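PDB 6DLH: alpha-1,4-endofucoidanase from Mariniflexile fucanivorans, which hydrolyses alpha-1,4-fucosidic linkages within fucoidan by a retaining mechanism, as a family 107 glycoside hydrolase whose catalytic domain is followed by calcium-carrying Ig-like domains. Local coordinates for residues Ser473-Ala476 against Thr477-Thr481; Pro421-Arg425 against Gln426-Leu430. All coordinates share one frame; numbering follows the deposited sequence.

How the contacts relate
Contacts 1 and 2 both belong to the first Ig-like domain after the catalytic domain, with centres about 17 Å apart and no touch between them, their nearest atoms being about 8 Å away. Contact 1 is partly buried, a hairpin with its turn exposed; contact 2 is a buried bend at the junction with the catalytic part, to which Arg425 and Gln426 bond. Both lean on strand 439-444, but on residues of different parity: Thr479 and Thr481 touch Ser440, Asn442 and Val444, while Thr428 and Leu430 touch Tyr439, His441 and Leu443. The chemistry differs accordingly. Direct hydrogen bonds dominate contact 1, whereas 421-425 and 426-430 are bridged by water and anchored mainly by outside partners.

Contact 1. Residues Ser473-Ala476 against Thr477-Thr481; sequences SQTA and TGTWT
Ser473 and Thr481 form an antiparallel hydrogen-bonded pair, the one farthest from the turn within 473-481, with Thr481 N 2.8 Å from Ser473 O and Ser473 N returning a bond to Thr481 O. The hairpin belongs to an Ig-like domain, where strand 479-484 lies between 471-476 and 439-444. Next comes the non-hydrogen-bonded pair Gln474-Trp480. The register then slips by one residue: Ala476, not Thr475, pairs with Thr479. Thr475 is thus the extra residue of a beta bulge, and its N reaches Thr479 O at 3.0 Å.

The close packing gathers round buried Trp480 and Thr481. Gln474 lies over a face of the indole: its CB is 4.1 Å from the centroid of the five-membered ring, and OE1 stands 3.4 Å above the ring plane, near the rim, with amide and ring planes 40° apart. With CG anti to the backbone N (chi1 163°) and the chain bent at chi2, OE1 accepts Gly478 N at 3.1 Å. Thr475 OG1 donates to Thr481 OG1 at 2.7 Å, and Thr481 OG1 also pairs with Asn442 OD1.

The solvent side is the type II turn Ala476-Thr479, exposed at Ala476 and Thr477 and closed by Thr479 N bonding to Ala476 O. At Gly478, phi 93°, a side chain would press against the preceding carbonyl O. Away from the turn a water joins Ser473 OG to Thr481 O, 2.9 Å from the latter. Gln474 and Thr475, both exposed, each commit a polar atom to the hairpin, which implies that one side chain braces the turn and the other ties the bulge to the next strand.

Contact 2. Residues Pro421-Arg425 against Gln426-Leu430; sequences PNWSR and QYTIL
Trp423 packs against Thr428, its CE3 lying 3.3 Å from Thr428 OG1, which comes in obliquely with the two side chains crossing at about a right angle. The pair spans a bend at the start of an Ig-like domain, where short strand 422-423, bonded to strand 449-450, gives way to a loop leading to strand 439-444. The evidence for the bend is in the backbone: Arg425 has a positive phi of 49°, and Trp423 and Thr428 both direct their CB toward the opposite segment. The first torsion of Thr428 (chi1 -63°) sets OG1 anti to the carbonyl carbon, where it meets the indole.

Beside strand 494-502 the indole has Phe449 edge-to-face and NE1 bonded to Thr507 O, while Arg509 grips the bend, its NH2 bonding Ser424 O and its NH1 bonding Thr428 OG1.

The tip of the bend faces the catalytic domain. Arg425, extended from CG to NE, gives NH2 to Ala140 O and NH1 to Ile75 O. The CB of Gln426 sits 4.3 Å above the centre of the neighbouring Tyr427 ring; beyond it the chain bends at chi2 (-69°), and NE2 donates to OD1 of Asp79, a calcium ligand. A leucine in place of Gln426 would probably leave Asp79 OD1 without this amide partner, and so make the carboxylate less firmly positioned beside the metal.

No direct hydrogen bond crosses between the segments; water does the bridging. One water lies between Ser424 OG and Tyr427 O, donating to the latter at 2.8 Å. A second sits 3.0 Å from Ser424 OG and 2.6 Å from Thr428 OG1.

Contact 1. Residues Ser473-Ala476 against Thr477-Thr481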
loop_
_atom_site.group_PDB
_atom_site.type_symbol
_atom_site.label_atom_id
_atom_site.label_comp_id
_atom_site.label_asym_id
_atom_site.label_seq_id
_atom_site.Cartn_x
_atom_site.Cartn_y
_atom_site.Cartn_z
ATOM N N SER A 473 16.076 -11.962 -32.860
ATOM C CA SER A 473 15.710 -13.137 -33.635
ATOM C C SER A 473 14.349 -13.661 -33.195
ATOM O O SER A 473 13.879 -13.352 -32.104
ATOM C CB SER A 473 16.775 -14.215 -33.569
ATOM O OG SER A 473 17.095 -14.544 -32.225
ATOM N N GLN A 474 13.740 -14.471 -34.063
ATOM C CA GLN A 474 12.474 -15.112 -33.757
ATOM C C GLN A 474 12.736 -16.553 -33.309
ATOM O O GLN A 474 13.115 -17.402 -34.117
ATOM C CB GLN A 474 11.538 -14.988 -34.959
ATOM C CG GLN A 474 10.368 -15.955 -34.908
ATOM C CD GLN A 474 9.080 -15.299 -35.325
ATOM O OE1 GLN A 474 8.099 -15.315 -34.587
ATOM N NE2 GLN A 474 9.079 -14.715 -36.514
ATOM N N THR A 475 12.505 -16.818 -32.016
ATOM C CA THR A 475 12.977 -18.043 -31.384
ATOM C C THR A 475 11.873 -19.101 -31.319
ATOM O O THR A 475 12.152 -20.289 -31.137
ATOM C CB THR A 475 13.679 -17.746 -30.054
ATOM O OG1 THR A 475 12.788 -16.951 -29.269
ATOM C CG2 THR A 475 15.001 -17.033 -30.251
ATOM N N ALA A 476 10.623 -18.645 -31.451
ATOM C CA ALA A 476 9.469 -19.492 -31.708
ATOM C C ALA A 476 8.441 -18.638 -32.446
ATOM O O ALA A 476 8.595 -17.420 -32.511
ATOM C CB ALA A 476 8.916 -20.046 -30.411
ATOM N N THR A 477 7.418 -19.275 -33.022
ATOM C CA THR A 477 6.321 -18.520 -33.602
ATOM C C THR A 477 5.726 -17.616 -32.519
ATOM O O THR A 477 5.269 -18.100 -31.481
ATOM C CB THR A 477 5.308 -19.455 -34.272
ATOM O OG1 THR A 477 4.132 -18.696 -34.556
ATOM C CG2 THR A 477 4.943 -20.644 -33.411
ATOM N N GLY A 478 5.820 -16.298 -32.739
ATOM C CA GLY A 478 5.202 -15.303 -31.873
ATOM C C GLY A 478 6.123 -14.789 -30.767
ATOM O O GLY A 478 5.749 -13.883 -30.020
ATOM N N THR A 479 7.326 -15.365 -30.669
ATOM C CA THR A 479 8.293 -14.923 -29.677
ATOM C C THR A 479 9.537 -14.371 -30.370
ATOM O O THR A 479 10.166 -15.057 -31.173
ATOM C CB THR A 479 8.648 -16.048 -28.700
ATOM O OG1 THR A 479 7.426 -16.442 -28.077
ATOM C CG2 THR A 479 9.656 -15.624 -27.651
ATOM N N TRP A 480 9.869 -13.116 -30.052
ATOM C CA TRP A 480 11.131 -12.523 -30.455
ATOM C C TRP A 480 12.044 -12.438 -29.236
ATOM O O TRP A 480 11.568 -12.315 -28.108
ATOM C CB TRP A 480 10.914 -11.156 -31.118
ATOM C CG TRP A 480 10.425 -11.274 -32.531
ATOM C CD1 TRP A 480 11.167 -11.151 -33.672
ATOM C CD2 TRP A 480 9.082 -11.577 -32.957
ATOM N NE1 TRP A 480 10.380 -11.349 -34.775
ATOM C CE2 TRP A 480 9.098 -11.614 -34.371
ATOM C CE3 TRP A 480 7.874 -11.821 -32.288
ATOM C CZ2 TRP A 480 7.950 -11.877 -35.121
ATOM C CZ3 TRP A 480 6.739 -12.082 -33.030
ATOM C CH2 TRP A 480 6.778 -12.104 -34.429
ATOM N N THR A 481 13.355 -12.535 -29.481
ATOM C CA THR A 481 14.352 -12.527 -28.423
ATOM C C THR A 481 15.415 -11.483 -28.740
ATOM O O THR A 481 15.943 -11.435 -29.848
ATOM C CB THR A 481 14.985 -13.912 -28.254
ATOM O OG1 THR A 481 13.900 -14.824 -28.087
ATOM C CG2 THR A 481 15.930 -14.008 -27.073
HETATM O O HOH W 1 18.344 -13.000 -30.178
#

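Contact 2. Residues Pro421-Arg425 against Gln426-Leu430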
loop_
_atom_site.group_PDB
_atom_site.type_symbol
_atom_site.label_atom_id
_atom_site.label_comp_id
_atom_site.label_asym_id
_atom_site.label_seq_id
_atom_site.Cartn_x
_atom_site.Cartn_y
_atom_site.Cartn_z
ATOM N N PRO A 421 -0.119 -2.542 -35.319
ATOM C CA PRO A 421 0.074 -3.185 -34.016
ATOM C C PRO A 421 -0.089 -2.266 -32.807
ATOM O O PRO A 421 0.250 -1.086 -32.859
ATOM C CB PRO A 421 1.525 -3.684 -34.069
ATOM C CG PRO A 421 1.802 -3.866 -35.544
ATOM C CD PRO A 421 1.026 -2.754 -36.221
ATOM N N ASN A 422 -0.587 -2.843 -31.706
ATOM C CA ASN A 422 -0.617 -2.153 -30.427
ATOM C C ASN A 422 0.441 -2.758 -29.505
ATOM O O ASN A 422 0.581 -3.976 -29.439
ATOM C CB ASN A 422 -1.994 -2.228 -29.763
ATOM C CG ASN A 422 -3.125 -1.656 -30.595
ATOM O OD1 ASN A 422 -4.287 -1.935 -30.321
ATOM N ND2 ASN A 422 -2.808 -0.861 -31.604
ATOM N N TRP A 423 1.175 -1.885 -28.806
ATOM C CA TRP A 423 2.053 -2.282 -27.717
ATOM C C TRP A 423 1.282 -2.271 -26.397
ATOM O O TRP A 423 0.317 -1.528 -26.235
ATOM C CB TRP A 423 3.278 -1.360 -27.656
ATOM C CG TRP A 423 4.285 -1.601 -28.739
ATOM C CD1 TRP A 423 4.266 -1.101 -30.011
ATOM C CD2 TRP A 423 5.480 -2.399 -28.641
ATOM N NE1 TRP A 423 5.359 -1.539 -30.714
ATOM C CE2 TRP A 423 6.123 -2.335 -29.899
ATOM C CE3 TRP A 423 6.066 -3.160 -27.623
ATOM C CZ2 TRP A 423 7.320 -3.005 -30.155
ATOM C CZ3 TRP A 423 7.245 -3.826 -27.876
ATOM C CH2 TRP A 423 7.864 -3.745 -29.126
ATOM N N SER A 424 1.742 -3.079 -25.436
ATOM C CA SER A 424 1.023 -3.263 -24.187
ATOM C C SER A 424 1.213 -2.062 -23.262
ATOM O O SER A 424 2.246 -1.395 -23.302
ATOM C CB SER A 424 1.432 -4.552 -23.524
ATOM O OG SER A 424 2.797 -4.523 -23.137
ATOM N N ARG A 425 0.186 -1.794 -22.445
ATOM C CA ARG A 425 0.244 -0.879 -21.310
ATOM C C ARG A 425 0.861 0.462 -21.707
ATOM O O ARG A 425 0.485 1.022 -22.731
ATOM C CB ARG A 425 0.916 -1.559 -20.113
ATOM C CG ARG A 425 0.319 -2.919 -19.794
ATOM C CD ARG A 425 0.817 -3.471 -18.480
ATOM N NE ARG A 425 -0.011 -4.587 -18.048
ATOM C CZ ARG A 425 0.203 -5.321 -16.960
ATOM N NH1 ARG A 425 -0.647 -6.279 -16.626
ATOM N NH2 ARG A 425 1.272 -5.115 -16.214
ATOM N N GLN A 426 1.793 0.964 -20.883
ATOM C CA GLN A 426 2.422 2.263 -21.091
ATOM C C GLN A 426 3.903 2.132 -21.472
ATOM O O GLN A 426 4.412 2.973 -22.210
ATOM C CB GLN A 426 2.252 3.163 -19.866
ATOM C CG GLN A 426 0.846 3.731 -19.717
ATOM C CD GLN A 426 0.520 4.737 -20.789
ATOM O OE1 GLN A 426 1.157 5.782 -20.894
ATOM N NE2 GLN A 426 -0.494 4.436 -21.588
ATOM N N TYR A 427 4.595 1.091 -20.985
ATOM C CA TYR A 427 6.013 0.946 -21.292
ATOM C C TYR A 427 6.374 -0.499 -21.616
ATOM O O TYR A 427 5.684 -1.423 -21.191
ATOM C CB TYR A 427 6.875 1.309 -20.085
ATOM C CG TYR A 427 6.588 2.623 -19.402
ATOM C CD1 TYR A 427 6.775 3.839 -20.050
ATOM C CD2 TYR A 427 6.201 2.647 -18.069
ATOM C CE1 TYR A 427 6.549 5.045 -19.396
ATOM C CE2 TYR A 427 5.972 3.840 -17.404
ATOM C CZ TYR A 427 6.151 5.043 -18.068
ATOM O OH TYR A 427 5.920 6.209 -17.396
ATOM N N THR A 428 7.497 -0.676 -22.331
ATOM C CA THR A 428 8.150 -1.972 -22.457
ATOM C C THR A 428 9.519 -1.882 -21.782
ATOM O O THR A 428 10.412 -1.204 -22.281
ATOM C CB THR A 428 8.236 -2.429 -23.923
ATOM O OG1 THR A 428 6.915 -2.610 -24.431
ATOM C CG2 THR A 428 9.015 -3.717 -24.111
ATOM N N ILE A 429 9.656 -2.560 -20.636
ATOM C CA ILE A 429 10.854 -2.502 -19.814
ATOM C C ILE A 429 11.751 -3.692 -20.155
ATOM O O ILE A 429 11.298 -4.838 -20.183
ATOM C CB ILE A 429 10.486 -2.462 -18.313
ATOM C CG1 ILE A 429 9.556 -1.290 -17.969
ATOM C CG2 ILE A 429 11.728 -2.493 -17.430
ATOM C CD1 ILE A 429 10.136 0.098 -18.181
ATOM N N LEU A 430 13.029 -3.398 -20.429
ATOM C CA LEU A 430 14.004 -4.424 -20.771
ATOM C C LEU A 430 14.902 -4.668 -19.562
ATOM O O LEU A 430 15.202 -3.729 -18.834
ATOM C CB LEU A 430 14.825 -3.949 -21.973
ATOM C CG LEU A 430 14.040 -3.635 -23.249
ATOM C CD1 LEU A 430 14.987 -3.173 -24.348
ATOM C CD2 LEU A 430 13.225 -4.838 -23.722
HETATM O O HOH W 2 3.743 -3.450 -21.049
HETATM O O HOH W 3 5.761 -4.749 -23.553
#